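Local coordinates for succinoglycan biosynthesis protein (Bacillus cereus ATCC 14579, PDB 3B55) that binds a calcium ion and, as a member of the erythromycin esterase-like family, probably acts as a hydrolase on a substrate not yet established, at residues N40-W45 with G392-W397; D172-N177 with K211-F216; N369-I374 with T396-Q401. The protein carries 1 engineered substitution. All blocks are in the same frame, centred on the assembly; numbering follows the deposited sequence.

Contact 1: N40-W45 with G392-W397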
# COMPACT_ATOMS: atom_id res chain seq x y z
N ASN A 40 -10.17 -23.43 -21.20
CA ASN A 40 -9.07 -23.46 -22.15
C ASN A 40 -9.34 -22.41 -23.21
O ASN A 40 -8.41 -21.83 -23.78
CB ASN A 40 -8.94 -24.84 -22.80
CG ASN A 40 -8.48 -25.90 -21.81
OD1 ASN A 40 -7.43 -25.77 -21.18
ND2 ASN A 40 -9.27 -26.97 -21.67
N GLN A 41 -10.63 -22.15 -23.47
CA GLN A 41 -11.03 -21.14 -24.45
C GLN A 41 -10.88 -19.75 -23.83
O GLN A 41 -10.55 -18.78 -24.52
CB GLN A 41 -12.49 -21.35 -24.88
CG GLN A 41 -12.69 -22.63 -25.67
CD GLN A 41 -11.84 -22.67 -26.93
OE1 GLN A 41 -12.13 -21.98 -27.91
NE2 GLN A 41 -10.77 -23.46 -26.90
N ILE A 42 -11.13 -19.67 -22.53
CA ILE A 42 -11.01 -18.40 -21.82
C ILE A 42 -9.56 -17.93 -21.92
O ILE A 42 -9.30 -16.76 -22.18
CB ILE A 42 -11.40 -18.57 -20.34
CG1 ILE A 42 -12.91 -18.83 -20.22
CG2 ILE A 42 -10.99 -17.34 -19.54
CD1 ILE A 42 -13.36 -19.22 -18.83
N ALA A 43 -8.63 -18.86 -21.72
CA ALA A 43 -7.20 -18.55 -21.77
C ALA A 43 -6.76 -18.07 -23.15
O ALA A 43 -5.72 -17.43 -23.29
CB ALA A 43 -6.39 -19.77 -21.36
N LYS A 44 -7.56 -18.40 -24.17
CA LYS A 44 -7.25 -17.99 -25.53
C LYS A 44 -7.81 -16.60 -25.79
O LYS A 44 -7.26 -15.84 -26.58
CB LYS A 44 -7.82 -18.99 -26.53
CG LYS A 44 -7.10 -20.34 -26.55
CD LYS A 44 -6.52 -20.62 -27.93
CE LYS A 44 -5.45 -21.72 -27.91
NZ LYS A 44 -5.95 -23.08 -28.25
N TRP A 45 -8.91 -16.27 -25.11
CA TRP A 45 -9.54 -14.96 -25.25
C TRP A 45 -8.62 -13.96 -24.54
O TRP A 45 -8.46 -12.83 -24.99
CB TRP A 45 -10.91 -14.98 -24.58
CG TRP A 45 -11.69 -13.70 -24.68
CD1 TRP A 45 -12.73 -13.44 -25.54
CD2 TRP A 45 -11.52 -12.51 -23.89
NE1 TRP A 45 -13.22 -12.17 -25.32
CE2 TRP A 45 -12.49 -11.58 -24.32
CE3 TRP A 45 -10.64 -12.15 -22.86
CZ2 TRP A 45 -12.61 -10.31 -23.75
CZ3 TRP A 45 -10.75 -10.88 -22.29
CH2 TRP A 45 -11.73 -9.98 -22.74
N GLY A 392 -18.30 -12.16 -23.29
CA GLY A 392 -18.62 -13.58 -23.28
C GLY A 392 -18.44 -14.32 -21.96
O GLY A 392 -18.61 -13.75 -20.89
N VAL A 393 -18.09 -15.60 -22.07
CA VAL A 393 -17.89 -16.45 -20.91
C VAL A 393 -16.77 -15.95 -20.01
O VAL A 393 -16.81 -16.14 -18.80
CB VAL A 393 -17.58 -17.90 -21.35
CG1 VAL A 393 -18.78 -18.48 -22.10
CG2 VAL A 393 -16.35 -17.92 -22.24
N THR A 394 -15.78 -15.28 -20.60
CA THR A 394 -14.66 -14.76 -19.83
C THR A 394 -15.15 -13.73 -18.83
O THR A 394 -14.65 -13.64 -17.71
CB THR A 394 -13.62 -14.09 -20.73
OG1 THR A 394 -13.15 -15.04 -21.70
CG2 THR A 394 -12.43 -13.61 -19.91
N LYS A 395 -16.14 -12.95 -19.25
CA LYS A 395 -16.71 -11.93 -18.40
C LYS A 395 -17.41 -12.58 -17.21
O LYS A 395 -17.24 -12.15 -16.07
CB LYS A 395 -17.71 -11.09 -19.20
CG LYS A 395 -18.37 -9.97 -18.43
CD LYS A 395 -19.23 -9.12 -19.36
CE LYS A 395 -19.90 -7.97 -18.62
NZ LYS A 395 -20.56 -7.02 -19.56
N THR A 396 -18.18 -13.62 -17.49
CA THR A 396 -18.92 -14.36 -16.47
C THR A 396 -17.96 -15.05 -15.50
O THR A 396 -18.15 -15.02 -14.30
CB THR A 396 -19.82 -15.44 -17.10
OG1 THR A 396 -20.68 -14.83 -18.07
CG2 THR A 396 -20.65 -16.14 -16.04
N TRP A 397 -16.94 -15.69 -16.07
CA TRP A 397 -15.93 -16.40 -15.29
C TRP A 397 -15.18 -15.44 -14.36
O TRP A 397 -14.85 -15.80 -13.23
CB TRP A 397 -14.97 -17.08 -16.26
CG TRP A 397 -13.69 -17.55 -15.67
CD1 TRP A 397 -13.49 -18.68 -14.92
CD2 TRP A 397 -12.41 -16.93 -15.81
NE1 TRP A 397 -12.16 -18.79 -14.59
CE2 TRP A 397 -11.48 -17.73 -15.12
CE3 TRP A 397 -11.96 -15.76 -16.44
CZ2 TRP A 397 -10.12 -17.41 -15.05
CZ3 TRP A 397 -10.61 -15.44 -16.38
CH2 TRP A 397 -9.71 -16.26 -15.68
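Residues 40-45 and 392-397 form a steep helix-on-helix crossing at one edge of this alpha/beta fold, their short axes 9.3 Å apart at a signed angle of -103°. Such a crossing brings few residues together, and Ile42 and Thr394 sit at its centre with CA atoms 5.5 Å apart. Both branches of Ile42 lie over the same face of the Trp397 indole. CG2, anti to its own backbone N, makes a CH-pi contact 3.9 Å from the centroid of the six-membered ring, while Ile42 CD1 rests 3.6 Å from Trp397 CG at the pyrrole end. A forked aliphatic residue thus suits a wide ring. Thr394 points the other way past Ile42 and covers part of a face of Trp45: its OG1 stands 3.6 Å from Trp45 CG, and its CG2 leans off-centre toward the six-membered ring. Being small, threonine lets the indole come close. Trp45 CG is anti to the backbone N (chi1 -178°), which directs the ring across to the second helix. At the margin, Val393 CG2 touches Ile42 CG1 at 4.1 Å. In the next shell, His49 stacks on Trp45, and Tyr37 touches Ile42 and Val393. Gly392, ahead of Val393, has a positive phi of 54°, a backbone shape that a residue without a side chain adopts easily. Trp397 is placed by a helical bond from its N to Val393 O (2.8 Å), and Trp45 by its N reaching Gln41 O at 3.1 Å, an oxygen that also accepts from Lys44 N.

Contact 2: D172-N177 with K211-F216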
# COMPACT_ATOMS: atom_id res chain seq x y z
N ASP A 172 0.57 3.03 6.66
CA ASP A 172 0.51 2.06 7.76
C ASP A 172 0.81 2.67 9.13
O ASP A 172 1.48 3.69 9.24
CB ASP A 172 1.47 0.90 7.50
CG ASP A 172 0.98 -0.39 8.12
OD1 ASP A 172 0.05 -0.33 8.95
OD2 ASP A 172 1.52 -1.46 7.77
N ILE A 173 0.30 2.00 10.18
CA ILE A 173 0.47 2.47 11.55
C ILE A 173 0.89 1.38 12.55
O ILE A 173 0.28 1.23 13.60
CB ILE A 173 -0.85 3.06 12.08
CG1 ILE A 173 -1.97 2.04 11.89
CG2 ILE A 173 -1.16 4.36 11.37
CD1 ILE A 173 -3.27 2.41 12.56
N GLN A 174 1.94 0.62 12.23
CA GLN A 174 2.38 -0.42 13.13
C GLN A 174 3.17 0.22 14.27
O GLN A 174 3.58 -0.45 15.22
CB GLN A 174 3.24 -1.43 12.37
CG GLN A 174 2.65 -1.81 11.02
CD GLN A 174 2.64 -3.31 10.76
OE1 GLN A 174 1.98 -4.06 11.47
NE2 GLN A 174 3.38 -3.74 9.74
N SER A 175 3.37 1.53 14.16
CA SER A 175 4.10 2.28 15.17
C SER A 175 3.99 3.79 14.92
O SER A 175 3.59 4.23 13.84
CB SER A 175 5.58 1.88 15.17
OG SER A 175 6.21 2.31 13.97
N VAL A 176 4.35 4.57 15.93
CA VAL A 176 4.33 6.03 15.85
C VAL A 176 5.61 6.49 16.51
O VAL A 176 5.63 6.80 17.71
CB VAL A 176 3.14 6.61 16.63
CG1 VAL A 176 3.19 8.13 16.57
CG2 VAL A 176 1.83 6.09 16.06
N ASN A 177 6.68 6.54 15.73
CA ASN A 177 7.97 6.95 16.28
C ASN A 177 8.00 8.42 16.68
O ASN A 177 7.06 9.17 16.45
CB ASN A 177 9.08 6.63 15.28
CG ASN A 177 9.09 5.16 14.87
OD1 ASN A 177 8.76 4.29 15.68
ND2 ASN A 177 9.49 4.88 13.63
N LYS A 211 6.11 3.18 20.42
CA LYS A 211 7.28 2.82 19.63
C LYS A 211 7.09 1.51 18.86
O LYS A 211 7.82 1.22 17.92
CB LYS A 211 8.55 2.76 20.50
CG LYS A 211 8.51 1.95 21.79
CD LYS A 211 9.87 2.11 22.50
CE LYS A 211 9.84 1.78 23.99
NZ LYS A 211 9.72 0.33 24.27
N ASP A 212 6.09 0.73 19.27
CA ASP A 212 5.75 -0.53 18.61
C ASP A 212 4.50 -1.14 19.23
O ASP A 212 4.24 -0.98 20.42
CB ASP A 212 6.93 -1.52 18.62
CG ASP A 212 7.36 -1.94 20.01
OD1 ASP A 212 6.59 -2.65 20.69
OD2 ASP A 212 8.47 -1.55 20.43
N MSE A 213 3.71 -1.83 18.40
CA MSE A 213 2.46 -2.44 18.83
C MSE A 213 2.54 -3.27 20.10
O MSE A 213 1.62 -3.26 20.92
CB MSE A 213 1.88 -3.30 17.71
CG MSE A 213 1.59 -2.53 16.44
SE MSE A 213 0.62 -3.60 15.16
CE MSE A 213 2.02 -4.87 14.75
N ASN A 214 3.63 -4.01 20.27
CA ASN A 214 3.80 -4.86 21.44
C ASN A 214 3.82 -4.07 22.73
O ASN A 214 3.24 -4.51 23.72
CB ASN A 214 5.07 -5.69 21.29
CG ASN A 214 5.02 -6.61 20.08
OD1 ASN A 214 6.03 -7.16 19.67
ND2 ASN A 214 3.82 -6.77 19.52
N THR A 215 4.47 -2.91 22.74
CA THR A 215 4.53 -2.11 23.94
C THR A 215 3.14 -1.63 24.34
O THR A 215 2.75 -1.72 25.51
CB THR A 215 5.42 -0.87 23.76
OG1 THR A 215 6.65 -1.24 23.14
CG2 THR A 215 5.71 -0.23 25.11
N PHE A 216 2.38 -1.14 23.37
CA PHE A 216 1.04 -0.63 23.64
C PHE A 216 -0.01 -1.67 24.01
O PHE A 216 -0.76 -1.49 24.96
CB PHE A 216 0.53 0.17 22.44
CG PHE A 216 -0.61 1.08 22.78
CD1 PHE A 216 -0.38 2.40 23.16
CD2 PHE A 216 -1.92 0.61 22.77
CE1 PHE A 216 -1.43 3.23 23.53
CE2 PHE A 216 -2.98 1.43 23.13
CZ PHE A 216 -2.73 2.74 23.52
O HOH W 1 9.71 2.00 16.53
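The backbones of 174-177 and 211-213 run nearly antiparallel, their directions 167° apart, and come within 4.7 Å between the CA atoms of Ser175 and Asp212. The pairing joins the loop that leaves the edge strand 167-172 to the capped start of helix 213-217. Between the two segments the main chains share one weak hydrogen bond, from Met213 N to Gln174 O, long at 3.5 Å and bent to 133°. Asp212 is the N-cap: its OD1 accepts from Thr215 N at 3.0 Å and also from Thr215 OG1, so a single carboxylate oxygen ties down the first turn. Aspartate suits this place because its short acid can meet the backbone N-H groups left without helical partners there. Met213, a selenomethionine, bends at chi3, and its CE lies 3.4 Å from Gln174 OE1. The Gln174 side chain, about 7 Å from the bound calcium ion, is no ligand; His85 and Glu113 bind the metal. Ser175 sets CB against the carbonyl of Lys211, while its OG bonds to Asp117, which also takes the N-H of Asn177. Farther along, a water donates to both sides, 2.6 Å to Asn177 OD1 and 2.5 Å to Lys211 O.

Contact 3: N369-I374 with T396-Q401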
# COMPACT_ATOMS: atom_id res chain seq x y z
N ASN A 369 -8.34 -24.61 -12.21
CA ASN A 369 -9.49 -23.73 -12.02
C ASN A 369 -9.07 -22.41 -11.41
O ASN A 369 -9.89 -21.51 -11.24
CB ASN A 369 -10.54 -24.37 -11.11
CG ASN A 369 -11.07 -25.66 -11.65
OD1 ASN A 369 -11.49 -25.75 -12.80
ND2 ASN A 369 -11.06 -26.69 -10.81
N SER A 370 -7.80 -22.30 -11.05
CA SER A 370 -7.32 -21.07 -10.45
C SER A 370 -6.95 -20.04 -11.51
O SER A 370 -6.60 -20.38 -12.64
CB SER A 370 -6.11 -21.36 -9.55
OG SER A 370 -4.94 -21.67 -10.30
N TYR A 371 -7.07 -18.77 -11.13
CA TYR A 371 -6.73 -17.67 -12.01
C TYR A 371 -5.27 -17.74 -12.42
O TYR A 371 -4.91 -17.36 -13.54
CB TYR A 371 -7.00 -16.34 -11.30
CG TYR A 371 -8.46 -16.03 -11.12
CD1 TYR A 371 -9.26 -15.70 -12.21
CD2 TYR A 371 -9.04 -16.03 -9.85
CE1 TYR A 371 -10.60 -15.36 -12.04
CE2 TYR A 371 -10.37 -15.70 -9.67
CZ TYR A 371 -11.15 -15.36 -10.77
OH TYR A 371 -12.46 -14.98 -10.59
N ASN A 372 -4.42 -18.23 -11.51
CA ASN A 372 -2.99 -18.36 -11.76
C ASN A 372 -2.70 -19.29 -12.94
O ASN A 372 -1.99 -18.93 -13.88
CB ASN A 372 -2.30 -18.89 -10.50
CG ASN A 372 -2.38 -17.92 -9.34
OD1 ASN A 372 -1.56 -17.02 -9.22
ND2 ASN A 372 -3.39 -18.09 -8.50
N TYR A 373 -3.26 -20.49 -12.88
CA TYR A 373 -3.07 -21.47 -13.94
C TYR A 373 -3.61 -20.94 -15.27
O TYR A 373 -2.93 -20.98 -16.29
CB TYR A 373 -3.82 -22.76 -13.61
CG TYR A 373 -3.64 -23.85 -14.65
CD1 TYR A 373 -2.54 -24.71 -14.59
CD2 TYR A 373 -4.54 -23.99 -15.71
CE1 TYR A 373 -2.34 -25.68 -15.56
CE2 TYR A 373 -4.35 -24.97 -16.69
CZ TYR A 373 -3.24 -25.81 -16.60
OH TYR A 373 -3.01 -26.77 -17.56
N ILE A 374 -4.85 -20.46 -15.23
CA ILE A 374 -5.51 -19.94 -16.42
C ILE A 374 -4.75 -18.78 -17.07
O ILE A 374 -4.47 -18.83 -18.27
CB ILE A 374 -6.96 -19.59 -16.08
CG1 ILE A 374 -7.71 -20.89 -15.75
CG2 ILE A 374 -7.62 -18.85 -17.24
CD1 ILE A 374 -9.12 -20.72 -15.23
N THR A 396 -18.18 -13.62 -17.49
CA THR A 396 -18.92 -14.36 -16.47
C THR A 396 -17.96 -15.05 -15.50
O THR A 396 -18.15 -15.02 -14.30
CB THR A 396 -19.82 -15.44 -17.10
OG1 THR A 396 -20.68 -14.83 -18.07
CG2 THR A 396 -20.65 -16.14 -16.04
N TRP A 397 -16.94 -15.69 -16.07
CA TRP A 397 -15.93 -16.40 -15.29
C TRP A 397 -15.18 -15.44 -14.36
O TRP A 397 -14.85 -15.80 -13.23
CB TRP A 397 -14.97 -17.08 -16.26
CG TRP A 397 -13.69 -17.55 -15.67
CD1 TRP A 397 -13.49 -18.68 -14.92
CD2 TRP A 397 -12.41 -16.93 -15.81
NE1 TRP A 397 -12.16 -18.79 -14.59
CE2 TRP A 397 -11.48 -17.73 -15.12
CE3 TRP A 397 -11.96 -15.76 -16.44
CZ2 TRP A 397 -10.12 -17.41 -15.05
CZ3 TRP A 397 -10.61 -15.44 -16.38
CH2 TRP A 397 -9.71 -16.26 -15.68
N LEU A 398 -14.92 -14.22 -14.83
CA LEU A 398 -14.22 -13.22 -14.02
C LEU A 398 -15.08 -12.73 -12.86
O LEU A 398 -14.55 -12.17 -11.89
CB LEU A 398 -13.81 -12.02 -14.88
CG LEU A 398 -12.58 -12.15 -15.78
CD1 LEU A 398 -12.40 -10.89 -16.60
CD2 LEU A 398 -11.34 -12.40 -14.92
N ASN A 399 -16.39 -12.92 -12.94
CA ASN A 399 -17.28 -12.48 -11.87
C ASN A 399 -17.69 -13.59 -10.92
O ASN A 399 -18.59 -13.42 -10.11
CB ASN A 399 -18.52 -11.79 -12.45
CG ASN A 399 -18.29 -10.31 -12.70
OD1 ASN A 399 -17.57 -9.92 -13.63
ND2 ASN A 399 -18.89 -9.47 -11.87
N GLU A 400 -17.03 -14.73 -11.04
CA GLU A 400 -17.31 -15.86 -10.18
C GLU A 400 -16.11 -16.06 -9.26
O GLU A 400 -15.00 -15.64 -9.59
CB GLU A 400 -17.54 -17.11 -11.01
CG GLU A 400 -18.87 -17.15 -11.73
CD GLU A 400 -18.94 -18.27 -12.74
OE1 GLU A 400 -17.99 -19.08 -12.79
OE2 GLU A 400 -19.94 -18.34 -13.48
N GLN A 401 -16.34 -16.68 -8.11
CA GLN A 401 -15.28 -16.95 -7.16
C GLN A 401 -14.41 -18.13 -7.59
O GLN A 401 -14.91 -19.22 -7.82
CB GLN A 401 -15.87 -17.23 -5.78
CG GLN A 401 -16.41 -16.01 -5.07
CD GLN A 401 -15.69 -15.75 -3.76
OE1 GLN A 401 -14.95 -14.78 -3.62
NE2 GLN A 401 -15.90 -16.64 -2.79
O HOH W 2 -11.74 -21.28 -13.31
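Tyr371 and Trp397 bury the most surface here, with Ile374 next. The tyrosine ring slides past the indole in the opposite direction, on the face away from Ile42; the centroids of the tyrosine ring and the indole's six-membered ring are 5.0 Å apart with planes at 56°, an oblique pair. Tyr371 CD1 comes to 3.4 Å from Trp397 CZ2. Ile374, one turn along, meets the indole tip to tip, its CD1 3.5 Å from the same CZ2, so the far end of the ring is gripped by an aromatic and an aliphatic side chain. Leu398 CD2 adds a looser contact 4.2 Å from Tyr371 CE1. Tyrosine fits because its apolar ring fills the interior while its hydroxyl serves backbone: OH hydrogen-bonds to Leu423 N and Ile421 O, and Glu400 O lies at the ring edge. The indole's polar atom is answered, since a water in the ring plane accepts from Trp397 NE1 (2.8 Å) and donates to Asn369 O. Ser370 is the N-cap of helix 371-376, its OG accepting a weak bond from Tyr373 N. With Tyr37 and His402 meeting the indole, the arrangement is an aromatic cluster, a hydrophobic core between helices 371-376 and 392-398.

From the N terminus the chain first forms helix 39-49, which leads into the edge strand 51-53 and meets helix 392-398 only late in the chain; contact 1 therefore closes a loop of 346 residues. Contact 2 falls entirely within that loop, joining the loop after strand 167-172, at the opposite edge of the eight-stranded sheet, to the start of helix 213-217 across 33 residues. Contact 3 opens later and spans 21, ending on helix 392-398, where it shares Thr396 and Trp397 with contact 1. Contacts 1 and 3 thus tie three helices together, their centres about 9 Å apart, whereas contact 2 lies beyond the chain's centre, its own centre about 46 Å from that of contact 1.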